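Geranyltranstransferase (Staphylococcus aureus, PDB 1RTR) probably catalyses the condensation of geranyl diphosphate with isopentenyl diphosphate to give farnesyl diphosphate, a branch-point precursor of isoprenoid biosynthesis. Local coordinates at residues A[44-50]-A[67-72]; A[202-206]-A[281-285]; A[208-213]-A[260-265]. All coordinates share one frame; numbering follows the deposited sequence.

Interaction 1: A[44-50]-A[67-72]; sequences RIRPVLL and SAIALE
Pro-47 and Ala-68 mark the tight centre of this antiparallel helix pair (158°), where CA of Pro-47 lies only 4.3 Å from CA of Ala-68. Two compact residues permit such an approach: Pro-47 CB meets Ala-68 CB at 3.9 Å. Beside them Leu-50 lays CD2 along the backbone of the 67-72 helix, 3.8 Å from Ala-68 N, and Leu-71 sends CD2 between Leu-50 and the CB of Arg-46.

The other end is polar but close. Arg-44, the N-cap residue, makes a salt bridge from NH2 to Glu-72 OE2 at 2.8 Å; the oxygen lies at the guanidinium edge and is met on its anti side, 29° out of the carboxylate plane. A bend in Glu-72 at chi2 (71°) turns its carboxylate back toward Pro-47, so that OE1 is 3.1 Å from Pro-47 CD. The more open side is at the partly exposed Arg-46, where a water accepts from Arg-46 N and NH2 and donates to buried Glu-72 OE1.

Arg-44, Arg-46 and Pro-47 fit the Arg-x-Arg-Pro signature of the polyprenyl synthase family. Leu-17 of helix 6-18 covers Arg-44 and Glu-72, while helix 179-193 closes over Leu-50 and Leu-71.

Interaction 2: A[202-206]-A[281-285]; sequences HLESY and LLEIV
Leu-281 O is gripped by two donors, with a weak third from Ile-284 N: Tyr-206 OH lies 3.1 Å and Val-285 N 3.0 Å from Leu-281 O. The bond from Val-285 is an ordinary turn of helix 279-289; that from Tyr-206 reaches in from helix 197-227. The hydroxyl approaches from above the carbonyl plane, with a C=O...donor angle of 102°, while the helical bond from Val-285 N is kept.

A long side chain such as tyrosine covers most of the gap, since the two short segments run nearly parallel (16°) with their axes 13.0 Å apart. Tyrosine suits the place because it brings a flat apolar body and a polar end together. With CG anti to the backbone N (chi1 160°), its ring is carried straight across. Val-285 CG2 meets the ring edge at CE2, 3.5 Å away, whereas Leu-281 CB comes obliquely to CZ at 3.8 Å. Ile-284 CG2 lies 4.0 Å from Tyr-206 OH, so the buried hydroxyl has hydrocarbon about it besides its acceptor. One turn earlier, Leu-203 CD2 touches Leu-281 CD2 at 4.1 Å, the two side chains crossing at about a right angle.

Leu-269 of helix 245-270 packs on both Tyr-206 and Leu-281, filling in between the distant helices. The contact belongs to the all-alpha isoprenoid synthase fold, and joins helix 279-289 to helix 197-227 of the bundle.

Interaction 3: A[208-213]-A[260-265]; sequences YHLGMM and YHRDAA
His-209 and His-261 interlock as reciprocal knobs into holes, each seated among four residues of the opposite helix. The short segments run antiparallel (154°) with their axes 8.2 Å apart, close enough for the two imidazoles to meet rim to rim, their planes turned 38° from one another. The ND1 atoms of His-209 and His-261 face each other edge to edge at 3.0 Å in a nearly straight hydrogen bond (171°). Such a bond needs a proton on one ND1 and a lone pair on the other, so it would tend to couple the tautomers of the two rings.

Both imidazoles are sandwiched. Ala-264 CB makes a CH-pi contact over one face of His-209, 3.4 Å from the ring centroid, and Tyr-208 CD1 covers the opposite face. Alanine suits this spot because a lone methyl can drop onto the ring centre. Met-212 CB makes a CH-pi contact over one face of His-261, 3.5 Å from its centroid, with Tyr-260 CD2 across the other face.

Flexible Met-213 slides past His-261 in the opposite direction, its CG 3.7 Å from His-261 CB. Its SD lies 3.7 Å from Arg-262 CA, and the bend at chi3 brings CE to Arg-262 CB. That arginine also reaches Asp-286 of helix 279-289, while its NE makes an in-plane salt bridge to Asp-263 OD2 at 3.1 Å.

In the fold
Helix 197-227 serves both interaction 2 and interaction 3, whose centres lie 8 Å apart; its two partners, helices 245-270 and 279-289, follow each other in the chain. The two contacts meet where Leu-210 CD1 lies 3.8 Å from Ile-284 CG2. Interaction 1, nearer the centre of the folded chain, joins them through Leu-49: its CD1 is 4.1 Å from Ile-284 CD1 and its CD2 is 3.9 Å from Leu-210 CD2. Apolar contacts through Leu-49, Leu-210 and Ile-284 thus connect all three. As in related prenyl synthases, helix 65-83 leads into the first aspartate-rich motif and helix 197-227 carries the second, both expected to bind diphosphate through magnesium, so all three interactions involve a helix that probably borders the active site.

Interaction 1: A[44-50]-A[67-72]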
ATOM      1  N   ARG A  44      -5.738  20.056   3.647  1.00 64.24           N
ATOM      2  CA  ARG A  44      -6.609  18.863   3.711  1.00 62.19           C
ATOM      3  C   ARG A  44      -7.697  18.800   2.637  1.00 61.09           C
ATOM      4  O   ARG A  44      -8.793  18.293   2.896  1.00 61.22           O
ATOM      5  CB  ARG A  44      -7.241  18.688   5.111  1.00 61.85           C
ATOM      6  CG  ARG A  44      -6.292  18.802   6.268  1.00 60.59           C
ATOM      7  CD  ARG A  44      -5.338  17.656   6.413  1.00 61.23           C
ATOM      8  NE  ARG A  44      -4.695  17.688   7.716  1.00 63.17           N
ATOM      9  CZ  ARG A  44      -3.544  17.104   8.008  1.00 64.08           C
ATOM     10  NH1 ARG A  44      -3.051  17.201   9.236  1.00 64.68           N
ATOM     11  NH2 ARG A  44      -2.886  16.416   7.088  1.00 64.11           N
ATOM     12  N   ILE A  45      -7.405  19.300   1.435  1.00 59.84           N
ATOM     13  CA  ILE A  45      -8.433  19.411   0.391  1.00 58.29           C
ATOM     14  C   ILE A  45      -8.964  18.072  -0.068  1.00 56.62           C
ATOM     15  O   ILE A  45     -10.147  17.964  -0.378  1.00 55.58           O
ATOM     16  CB  ILE A  45      -7.967  20.238  -0.833  1.00 58.84           C
ATOM     17  CG1 ILE A  45      -6.548  19.865  -1.234  1.00 60.13           C
ATOM     18  CG2 ILE A  45      -8.090  21.739  -0.569  1.00 59.86           C
ATOM     19  CD1 ILE A  45      -6.506  19.006  -2.482  1.00 64.07           C
ATOM     20  N   ARG A  46      -8.097  17.055  -0.097  1.00 55.47           N
ATOM     21  CA  ARG A  46      -8.499  15.729  -0.582  1.00 54.26           C
ATOM     22  C   ARG A  46      -9.596  15.116   0.284  1.00 53.53           C
ATOM     23  O   ARG A  46     -10.671  14.814  -0.246  1.00 53.14           O
ATOM     24  CB  ARG A  46      -7.312  14.778  -0.740  1.00 54.16           C
ATOM     25  CG  ARG A  46      -6.424  15.102  -1.908  1.00 53.29           C
ATOM     26  CD  ARG A  46      -5.038  14.545  -1.759  1.00 53.05           C
ATOM     27  NE  ARG A  46      -4.129  15.041  -2.779  1.00 54.73           N
ATOM     28  CZ  ARG A  46      -3.469  16.194  -2.717  1.00 55.53           C
ATOM     29  NH1 ARG A  46      -2.660  16.540  -3.709  1.00 55.67           N
ATOM     30  NH2 ARG A  46      -3.605  17.000  -1.677  1.00 55.03           N
ATOM     31  N   PRO A  47      -9.350  14.947   1.595  1.00 52.85           N
ATOM     32  CA  PRO A  47     -10.399  14.495   2.516  1.00 52.52           C
ATOM     33  C   PRO A  47     -11.613  15.393   2.466  1.00 52.04           C
ATOM     34  O   PRO A  47     -12.734  14.887   2.400  1.00 52.22           O
ATOM     35  CB  PRO A  47      -9.737  14.575   3.910  1.00 52.68           C
ATOM     36  CG  PRO A  47      -8.467  15.304   3.737  1.00 52.42           C
ATOM     37  CD  PRO A  47      -8.068  15.124   2.298  1.00 52.87           C
ATOM     38  N   VAL A  48     -11.393  16.704   2.477  1.00 51.71           N
ATOM     39  CA  VAL A  48     -12.501  17.652   2.510  1.00 51.60           C
ATOM     40  C   VAL A  48     -13.359  17.538   1.258  1.00 50.97           C
ATOM     41  O   VAL A  48     -14.596  17.503   1.346  1.00 51.21           O
ATOM     42  CB  VAL A  48     -12.007  19.082   2.752  1.00 51.93           C
ATOM     43  CG1 VAL A  48     -13.003  20.092   2.221  1.00 52.65           C
ATOM     44  CG2 VAL A  48     -11.787  19.307   4.261  1.00 53.37           C
ATOM     45  N   LEU A  49     -12.701  17.453   0.101  1.00 50.48           N
ATOM     46  CA  LEU A  49     -13.374  17.193  -1.168  1.00 49.47           C
ATOM     47  C   LEU A  49     -14.293  15.995  -1.065  1.00 48.93           C
ATOM     48  O   LEU A  49     -15.455  16.086  -1.454  1.00 49.08           O
ATOM     49  CB  LEU A  49     -12.362  16.981  -2.296  1.00 49.81           C
ATOM     50  CG  LEU A  49     -12.904  16.878  -3.726  1.00 50.19           C
ATOM     51  CD1 LEU A  49     -13.848  18.040  -4.053  1.00 50.95           C
ATOM     52  CD2 LEU A  49     -11.755  16.843  -4.714  1.00 51.56           C
ATOM     53  N   LEU A  50     -13.783  14.884  -0.532  1.00 48.21           N
ATOM     54  CA  LEU A  50     -14.566  13.646  -0.440  1.00 48.04           C
ATOM     55  C   LEU A  50     -15.795  13.845   0.457  1.00 48.45           C
ATOM     56  O   LEU A  50     -16.928  13.517   0.073  1.00 47.94           O
ATOM     57  CB  LEU A  50     -13.671  12.483   0.018  1.00 47.69           C
ATOM     58  CG  LEU A  50     -14.059  11.123   0.636  1.00 47.07           C
ATOM     59  CD1 LEU A  50     -15.457  10.615   0.374  1.00 45.66           C
ATOM     60  CD2 LEU A  50     -13.048  10.071   0.215  1.00 46.10           C
ATOM     61  N   SER A  67     -12.665   6.623   4.704  1.00 49.64           N
ATOM     62  CA  SER A  67     -12.109   6.754   3.347  1.00 49.08           C
ATOM     63  C   SER A  67     -11.302   8.042   3.189  1.00 49.13           C
ATOM     64  O   SER A  67     -10.197   8.020   2.646  1.00 48.54           O
ATOM     65  CB  SER A  67     -13.213   6.693   2.289  1.00 49.06           C
ATOM     66  OG  SER A  67     -13.775   5.394   2.224  1.00 48.43           O
ATOM     67  N   ALA A  68     -11.853   9.154   3.695  1.00 49.23           N
ATOM     68  CA  ALA A  68     -11.157  10.436   3.741  1.00 49.03           C
ATOM     69  C   ALA A  68      -9.856  10.363   4.535  1.00 49.15           C
ATOM     70  O   ALA A  68      -8.832  10.906   4.097  1.00 49.70           O
ATOM     71  CB  ALA A  68     -12.070  11.530   4.300  1.00 49.10           C
ATOM     72  N   ILE A  69      -9.884   9.703   5.696  1.00 48.95           N
ATOM     73  CA  ILE A  69      -8.668   9.515   6.498  1.00 48.96           C
ATOM     74  C   ILE A  69      -7.644   8.692   5.720  1.00 48.60           C
ATOM     75  O   ILE A  69      -6.472   9.075   5.629  1.00 48.72           O
ATOM     76  CB  ILE A  69      -8.980   8.831   7.859  1.00 49.45           C
ATOM     77  CG1 ILE A  69      -9.891   9.703   8.730  1.00 50.75           C
ATOM     78  CG2 ILE A  69      -7.702   8.515   8.606  1.00 48.43           C
ATOM     79  CD1 ILE A  69      -9.302  11.088   9.073  1.00 53.89           C
ATOM     80  N   ALA A  70      -8.093   7.562   5.169  1.00 48.22           N
ATOM     81  CA  ALA A  70      -7.277   6.762   4.256  1.00 48.20           C
ATOM     82  C   ALA A  70      -6.654   7.623   3.163  1.00 48.38           C
ATOM     83  O   ALA A  70      -5.444   7.575   2.948  1.00 48.75           O
ATOM     84  CB  ALA A  70      -8.090   5.648   3.648  1.00 47.78           C
ATOM     85  N   LEU A  71      -7.475   8.432   2.503  1.00 48.56           N
ATOM     86  CA  LEU A  71      -7.010   9.291   1.417  1.00 48.84           C
ATOM     87  C   LEU A  71      -5.879  10.211   1.861  1.00 49.07           C
ATOM     88  O   LEU A  71      -4.885  10.383   1.139  1.00 48.99           O
ATOM     89  CB  LEU A  71      -8.173  10.109   0.844  1.00 48.94           C
ATOM     90  CG  LEU A  71      -7.922  10.969  -0.401  1.00 49.24           C
ATOM     91  CD1 LEU A  71      -7.096  10.229  -1.493  1.00 47.25           C
ATOM     92  CD2 LEU A  71      -9.253  11.468  -0.945  1.00 47.76           C
ATOM     93  N   GLU A  72      -6.020  10.799   3.052  1.00 49.32           N
ATOM     94  CA  GLU A  72      -4.974  11.686   3.575  1.00 49.29           C
ATOM     95  C   GLU A  72      -3.706  10.905   3.974  1.00 48.97           C
ATOM     96  O   GLU A  72      -2.583  11.419   3.831  1.00 48.83           O
ATOM     97  CB  GLU A  72      -5.508  12.560   4.720  1.00 49.59           C
ATOM     98  CG  GLU A  72      -4.553  13.646   5.212  1.00 50.99           C
ATOM     99  CD  GLU A  72      -4.359  14.806   4.237  1.00 54.10           C
ATOM    100  OE1 GLU A  72      -5.072  14.887   3.206  1.00 54.27           O
ATOM    101  OE2 GLU A  72      -3.471  15.652   4.503  1.00 55.05           O
TER
HETATM  102  O   HOH W   1      -5.315  16.820   0.767  1.00 52.87           O

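Interaction 2: A[202-206]-A[281-285]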
ATOM      1  N   HIS A 202     -20.705  12.956 -14.845  1.00 60.92           N
ATOM      2  CA  HIS A 202     -20.475  14.385 -14.698  1.00 60.80           C
ATOM      3  C   HIS A 202     -19.535  14.674 -13.557  1.00 60.00           C
ATOM      4  O   HIS A 202     -18.752  15.629 -13.608  1.00 60.48           O
ATOM      5  CB  HIS A 202     -21.797  15.140 -14.496  1.00 61.54           C
ATOM      6  CG  HIS A 202     -22.718  15.064 -15.674  1.00 63.19           C
ATOM      7  ND1 HIS A 202     -23.850  14.277 -15.684  1.00 65.88           N
ATOM      8  CD2 HIS A 202     -22.671  15.669 -16.885  1.00 64.10           C
ATOM      9  CE1 HIS A 202     -24.464  14.403 -16.848  1.00 65.72           C
ATOM     10  NE2 HIS A 202     -23.766  15.239 -17.596  1.00 65.63           N
ATOM     11  N   LEU A 203     -19.600  13.854 -12.515  1.00 59.14           N
ATOM     12  CA  LEU A 203     -18.741  14.073 -11.354  1.00 58.06           C
ATOM     13  C   LEU A 203     -17.309  13.746 -11.717  1.00 57.25           C
ATOM     14  O   LEU A 203     -16.375  14.424 -11.282  1.00 56.68           O
ATOM     15  CB  LEU A 203     -19.226  13.251 -10.161  1.00 58.45           C
ATOM     16  CG  LEU A 203     -20.450  13.840  -9.448  1.00 57.92           C
ATOM     17  CD1 LEU A 203     -21.161  12.773  -8.630  1.00 56.21           C
ATOM     18  CD2 LEU A 203     -20.045  15.035  -8.581  1.00 56.95           C
ATOM     19  N   GLU A 204     -17.161  12.721 -12.554  1.00 56.62           N
ATOM     20  CA  GLU A 204     -15.874  12.337 -13.129  1.00 56.81           C
ATOM     21  C   GLU A 204     -15.182  13.464 -13.897  1.00 55.92           C
ATOM     22  O   GLU A 204     -14.097  13.900 -13.487  1.00 56.01           O
ATOM     23  CB  GLU A 204     -16.031  11.109 -14.019  1.00 57.06           C
ATOM     24  CG  GLU A 204     -15.529   9.830 -13.397  1.00 59.79           C
ATOM     25  CD  GLU A 204     -14.343   9.246 -14.137  1.00 65.36           C
ATOM     26  OE1 GLU A 204     -13.296   9.959 -14.215  1.00 66.67           O
ATOM     27  OE2 GLU A 204     -14.467   8.077 -14.631  1.00 65.41           O
ATOM     28  N   SER A 205     -15.797  13.946 -14.985  1.00 54.63           N
ATOM     29  CA  SER A 205     -15.232  15.095 -15.707  1.00 53.89           C
ATOM     30  C   SER A 205     -14.988  16.247 -14.773  1.00 52.82           C
ATOM     31  O   SER A 205     -13.926  16.883 -14.826  1.00 52.78           O
ATOM     32  CB  SER A 205     -16.118  15.589 -16.850  1.00 54.09           C
ATOM     33  OG  SER A 205     -16.644  14.519 -17.589  1.00 55.67           O
ATOM     34  N   TYR A 206     -15.959  16.523 -13.910  1.00 51.85           N
ATOM     35  CA  TYR A 206     -15.774  17.604 -12.962  1.00 51.16           C
ATOM     36  C   TYR A 206     -14.455  17.409 -12.241  1.00 50.94           C
ATOM     37  O   TYR A 206     -13.648  18.337 -12.177  1.00 51.47           O
ATOM     38  CB  TYR A 206     -16.943  17.706 -11.974  1.00 51.32           C
ATOM     39  CG  TYR A 206     -16.589  18.461 -10.700  1.00 50.95           C
ATOM     40  CD1 TYR A 206     -16.173  17.781  -9.551  1.00 50.45           C
ATOM     41  CD2 TYR A 206     -16.643  19.850 -10.655  1.00 50.67           C
ATOM     42  CE1 TYR A 206     -15.844  18.477  -8.379  1.00 51.51           C
ATOM     43  CE2 TYR A 206     -16.311  20.551  -9.498  1.00 51.05           C
ATOM     44  CZ  TYR A 206     -15.924  19.860  -8.365  1.00 51.12           C
ATOM     45  OH  TYR A 206     -15.596  20.554  -7.232  1.00 50.61           O
ATOM     46  N   LEU A 281     -19.245  22.014  -4.251  1.00 69.68           N
ATOM     47  CA  LEU A 281     -18.350  21.668  -5.340  1.00 69.58           C
ATOM     48  C   LEU A 281     -17.950  22.943  -6.095  1.00 69.98           C
ATOM     49  O   LEU A 281     -16.757  23.230  -6.264  1.00 70.03           O
ATOM     50  CB  LEU A 281     -19.026  20.652  -6.268  1.00 69.16           C
ATOM     51  CG  LEU A 281     -18.904  19.138  -6.016  1.00 68.07           C
ATOM     52  CD1 LEU A 281     -18.437  18.769  -4.609  1.00 66.64           C
ATOM     53  CD2 LEU A 281     -20.212  18.451  -6.329  1.00 66.59           C
ATOM     54  N   LEU A 282     -18.959  23.723  -6.493  1.00 70.20           N
ATOM     55  CA  LEU A 282     -18.774  25.005  -7.166  1.00 70.13           C
ATOM     56  C   LEU A 282     -17.897  25.936  -6.352  1.00 70.14           C
ATOM     57  O   LEU A 282     -17.084  26.668  -6.913  1.00 70.21           O
ATOM     58  CB  LEU A 282     -20.131  25.655  -7.463  1.00 70.22           C
ATOM     59  CG  LEU A 282     -20.304  26.792  -8.485  1.00 70.83           C
ATOM     60  CD1 LEU A 282     -20.372  28.157  -7.786  1.00 71.16           C
ATOM     61  CD2 LEU A 282     -19.228  26.806  -9.585  1.00 70.90           C
ATOM     62  N   GLU A 283     -18.042  25.897  -5.032  1.00 70.48           N
ATOM     63  CA  GLU A 283     -17.202  26.711  -4.156  1.00 70.93           C
ATOM     64  C   GLU A 283     -15.734  26.276  -4.184  1.00 70.55           C
ATOM     65  O   GLU A 283     -14.841  27.118  -4.094  1.00 70.25           O
ATOM     66  CB  GLU A 283     -17.735  26.686  -2.725  1.00 71.54           C
ATOM     67  CG  GLU A 283     -17.926  28.053  -2.080  1.00 74.06           C
ATOM     68  CD  GLU A 283     -19.007  28.032  -1.008  1.00 77.80           C
ATOM     69  OE1 GLU A 283     -20.004  28.792  -1.136  1.00 78.30           O
ATOM     70  OE2 GLU A 283     -18.864  27.241  -0.039  1.00 79.44           O
ATOM     71  N   ILE A 284     -15.490  24.967  -4.303  1.00 70.47           N
ATOM     72  CA  ILE A 284     -14.123  24.445  -4.388  1.00 70.47           C
ATOM     73  C   ILE A 284     -13.461  24.838  -5.711  1.00 70.57           C
ATOM     74  O   ILE A 284     -12.282  25.198  -5.728  1.00 70.16           O
ATOM     75  CB  ILE A 284     -14.077  22.906  -4.138  1.00 70.69           C
ATOM     76  CG1 ILE A 284     -14.002  22.618  -2.642  1.00 70.13           C
ATOM     77  CG2 ILE A 284     -12.877  22.234  -4.834  1.00 70.15           C
ATOM     78  CD1 ILE A 284     -14.938  21.525  -2.216  1.00 70.54           C
ATOM     79  N   VAL A 285     -14.228  24.784  -6.802  1.00 70.93           N
ATOM     80  CA  VAL A 285     -13.772  25.280  -8.102  1.00 71.79           C
ATOM     81  C   VAL A 285     -13.242  26.704  -7.981  1.00 72.64           C
ATOM     82  O   VAL A 285     -12.166  27.014  -8.497  1.00 72.44           O
ATOM     83  CB  VAL A 285     -14.890  25.280  -9.167  1.00 71.70           C
ATOM     84  CG1 VAL A 285     -14.382  25.885 -10.479  1.00 71.66           C
ATOM     85  CG2 VAL A 285     -15.418  23.884  -9.403  1.00 71.66           C
TER

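Interaction 3: A[208-213]-A[260-265]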
ATOM      1  N   TYR A 208     -11.772  15.553 -12.944  1.00 51.11           N
ATOM      2  CA  TYR A 208     -10.635  15.690 -13.851  1.00 52.13           C
ATOM      3  C   TYR A 208     -10.251  17.152 -14.080  1.00 52.18           C
ATOM      4  O   TYR A 208      -9.083  17.524 -13.911  1.00 52.52           O
ATOM      5  CB  TYR A 208     -10.898  15.001 -15.194  1.00 52.82           C
ATOM      6  CG  TYR A 208      -9.881  15.397 -16.236  1.00 54.79           C
ATOM      7  CD1 TYR A 208     -10.181  16.378 -17.193  1.00 57.33           C
ATOM      8  CD2 TYR A 208      -8.613  14.813 -16.258  1.00 56.03           C
ATOM      9  CE1 TYR A 208      -9.249  16.752 -18.154  1.00 59.32           C
ATOM     10  CE2 TYR A 208      -7.663  15.188 -17.213  1.00 59.47           C
ATOM     11  CZ  TYR A 208      -7.991  16.158 -18.159  1.00 60.38           C
ATOM     12  OH  TYR A 208      -7.072  16.537 -19.108  1.00 62.47           O
ATOM     13  N   HIS A 209     -11.227  17.982 -14.447  1.00 52.17           N
ATOM     14  CA  HIS A 209     -10.953  19.404 -14.716  1.00 52.43           C
ATOM     15  C   HIS A 209     -10.523  20.135 -13.465  1.00 53.00           C
ATOM     16  O   HIS A 209      -9.571  20.933 -13.495  1.00 53.18           O
ATOM     17  CB  HIS A 209     -12.153  20.094 -15.376  1.00 52.23           C
ATOM     18  CG  HIS A 209     -12.428  19.598 -16.757  1.00 51.04           C
ATOM     19  ND1 HIS A 209     -11.533  19.758 -17.794  1.00 51.00           N
ATOM     20  CD2 HIS A 209     -13.473  18.903 -17.263  1.00 51.90           C
ATOM     21  CE1 HIS A 209     -12.024  19.195 -18.885  1.00 53.12           C
ATOM     22  NE2 HIS A 209     -13.201  18.669 -18.591  1.00 52.56           N
ATOM     23  N   LEU A 210     -11.196  19.840 -12.354  1.00 53.73           N
ATOM     24  CA  LEU A 210     -10.804  20.420 -11.069  1.00 54.42           C
ATOM     25  C   LEU A 210      -9.338  20.105 -10.769  1.00 54.72           C
ATOM     26  O   LEU A 210      -8.600  20.969 -10.293  1.00 55.08           O
ATOM     27  CB  LEU A 210     -11.705  19.912  -9.944  1.00 54.72           C
ATOM     28  CG  LEU A 210     -11.388  20.445  -8.545  1.00 54.64           C
ATOM     29  CD1 LEU A 210     -11.830  21.902  -8.454  1.00 54.89           C
ATOM     30  CD2 LEU A 210     -12.074  19.595  -7.482  1.00 53.45           C
ATOM     31  N   GLY A 211      -8.925  18.874 -11.072  1.00 54.93           N
ATOM     32  CA  GLY A 211      -7.557  18.441 -10.851  1.00 55.43           C
ATOM     33  C   GLY A 211      -6.527  19.181 -11.676  1.00 55.89           C
ATOM     34  O   GLY A 211      -5.470  19.558 -11.162  1.00 56.16           O
ATOM     35  N   MET A 212      -6.823  19.381 -12.957  1.00 56.17           N
ATOM     36  CA  MET A 212      -5.924  20.129 -13.835  1.00 56.85           C
ATOM     37  C   MET A 212      -5.801  21.602 -13.408  1.00 57.81           C
ATOM     38  O   MET A 212      -4.721  22.182 -13.506  1.00 57.76           O
ATOM     39  CB  MET A 212      -6.331  19.982 -15.308  1.00 56.32           C
ATOM     40  CG  MET A 212      -6.373  18.511 -15.823  1.00 55.80           C
ATOM     41  SD  MET A 212      -4.868  17.451 -15.521  1.00 51.97           S
ATOM     42  CE  MET A 212      -3.636  18.387 -16.326  1.00 50.07           C
ATOM     43  N   MET A 213      -6.883  22.190 -12.890  1.00 59.17           N
ATOM     44  CA  MET A 213      -6.823  23.559 -12.341  1.00 60.47           C
ATOM     45  C   MET A 213      -5.689  23.720 -11.348  1.00 62.07           C
ATOM     46  O   MET A 213      -4.934  24.693 -11.406  1.00 62.68           O
ATOM     47  CB  MET A 213      -8.140  23.970 -11.667  1.00 59.76           C
ATOM     48  CG  MET A 213      -9.338  24.081 -12.609  1.00 57.38           C
ATOM     49  SD  MET A 213     -10.809  24.613 -11.748  1.00 52.33           S
ATOM     50  CE  MET A 213     -10.218  26.203 -11.194  1.00 49.85           C
ATOM     51  N   TYR A 260     -10.134  27.575 -19.045  1.00 57.77           N
ATOM     52  CA  TYR A 260     -10.787  26.486 -19.765  1.00 57.65           C
ATOM     53  C   TYR A 260     -11.214  25.327 -18.824  1.00 57.99           C
ATOM     54  O   TYR A 260     -12.315  24.786 -18.940  1.00 57.86           O
ATOM     55  CB  TYR A 260      -9.888  25.972 -20.892  1.00 57.41           C
ATOM     56  CG  TYR A 260     -10.225  24.560 -21.293  1.00 57.32           C
ATOM     57  CD1 TYR A 260     -11.358  24.288 -22.060  1.00 56.92           C
ATOM     58  CD2 TYR A 260      -9.441  23.488 -20.860  1.00 56.84           C
ATOM     59  CE1 TYR A 260     -11.685  22.982 -22.408  1.00 57.67           C
ATOM     60  CE2 TYR A 260      -9.763  22.184 -21.200  1.00 57.12           C
ATOM     61  CZ  TYR A 260     -10.884  21.939 -21.971  1.00 56.82           C
ATOM     62  OH  TYR A 260     -11.205  20.652 -22.315  1.00 57.38           O
ATOM     63  N   HIS A 261     -10.333  24.947 -17.905  1.00 58.32           N
ATOM     64  CA  HIS A 261     -10.648  23.912 -16.929  1.00 59.11           C
ATOM     65  C   HIS A 261     -11.707  24.371 -15.914  1.00 60.10           C
ATOM     66  O   HIS A 261     -12.652  23.624 -15.607  1.00 59.07           O
ATOM     67  CB  HIS A 261      -9.372  23.439 -16.235  1.00 58.81           C
ATOM     68  CG  HIS A 261      -8.518  22.578 -17.103  1.00 57.89           C
ATOM     69  ND1 HIS A 261      -9.001  21.444 -17.721  1.00 58.07           N
ATOM     70  CD2 HIS A 261      -7.232  22.706 -17.500  1.00 56.56           C
ATOM     71  CE1 HIS A 261      -8.040  20.900 -18.446  1.00 58.14           C
ATOM     72  NE2 HIS A 261      -6.956  21.649 -18.330  1.00 57.84           N
ATOM     73  N   ARG A 262     -11.537  25.603 -15.421  1.00 61.33           N
ATOM     74  CA  ARG A 262     -12.534  26.289 -14.597  1.00 62.83           C
ATOM     75  C   ARG A 262     -13.894  26.192 -15.267  1.00 63.13           C
ATOM     76  O   ARG A 262     -14.858  25.761 -14.653  1.00 63.76           O
ATOM     77  CB  ARG A 262     -12.127  27.760 -14.400  1.00 63.56           C
ATOM     78  CG  ARG A 262     -13.022  28.634 -13.498  1.00 65.75           C
ATOM     79  CD  ARG A 262     -14.479  28.733 -13.945  1.00 69.12           C
ATOM     80  NE  ARG A 262     -14.909  30.075 -14.355  1.00 71.36           N
ATOM     81  CZ  ARG A 262     -15.222  31.060 -13.519  1.00 71.45           C
ATOM     82  NH1 ARG A 262     -15.627  32.220 -14.000  1.00 70.80           N
ATOM     83  NH2 ARG A 262     -15.129  30.891 -12.202  1.00 73.13           N
ATOM     84  N   ASP A 263     -13.958  26.550 -16.545  1.00 63.50           N
ATOM     85  CA  ASP A 263     -15.223  26.590 -17.262  1.00 63.85           C
ATOM     86  C   ASP A 263     -15.812  25.216 -17.467  1.00 63.55           C
ATOM     87  O   ASP A 263     -17.020  25.044 -17.389  1.00 63.44           O
ATOM     88  CB  ASP A 263     -15.065  27.306 -18.610  1.00 64.27           C
ATOM     89  CG  ASP A 263     -14.920  28.806 -18.460  1.00 65.61           C
ATOM     90  OD1 ASP A 263     -14.638  29.482 -19.473  1.00 67.72           O
ATOM     91  OD2 ASP A 263     -15.062  29.403 -17.365  1.00 68.19           O
ATOM     92  N   ALA A 264     -14.958  24.237 -17.743  1.00 63.95           N
ATOM     93  CA  ALA A 264     -15.419  22.865 -17.984  1.00 64.08           C
ATOM     94  C   ALA A 264     -15.887  22.203 -16.683  1.00 63.86           C
ATOM     95  O   ALA A 264     -16.836  21.424 -16.694  1.00 63.43           O
ATOM     96  CB  ALA A 264     -14.332  22.036 -18.674  1.00 63.94           C
ATOM     97  N   ALA A 265     -15.226  22.543 -15.576  1.00 64.14           N
ATOM     98  CA  ALA A 265     -15.641  22.110 -14.242  1.00 64.69           C
ATOM     99  C   ALA A 265     -17.029  22.655 -13.930  1.00 65.21           C
ATOM    100  O   ALA A 265     -17.972  21.872 -13.736  1.00 65.48           O
ATOM    101  CB  ALA A 265     -14.642  22.561 -13.188  1.00 64.53           C
TER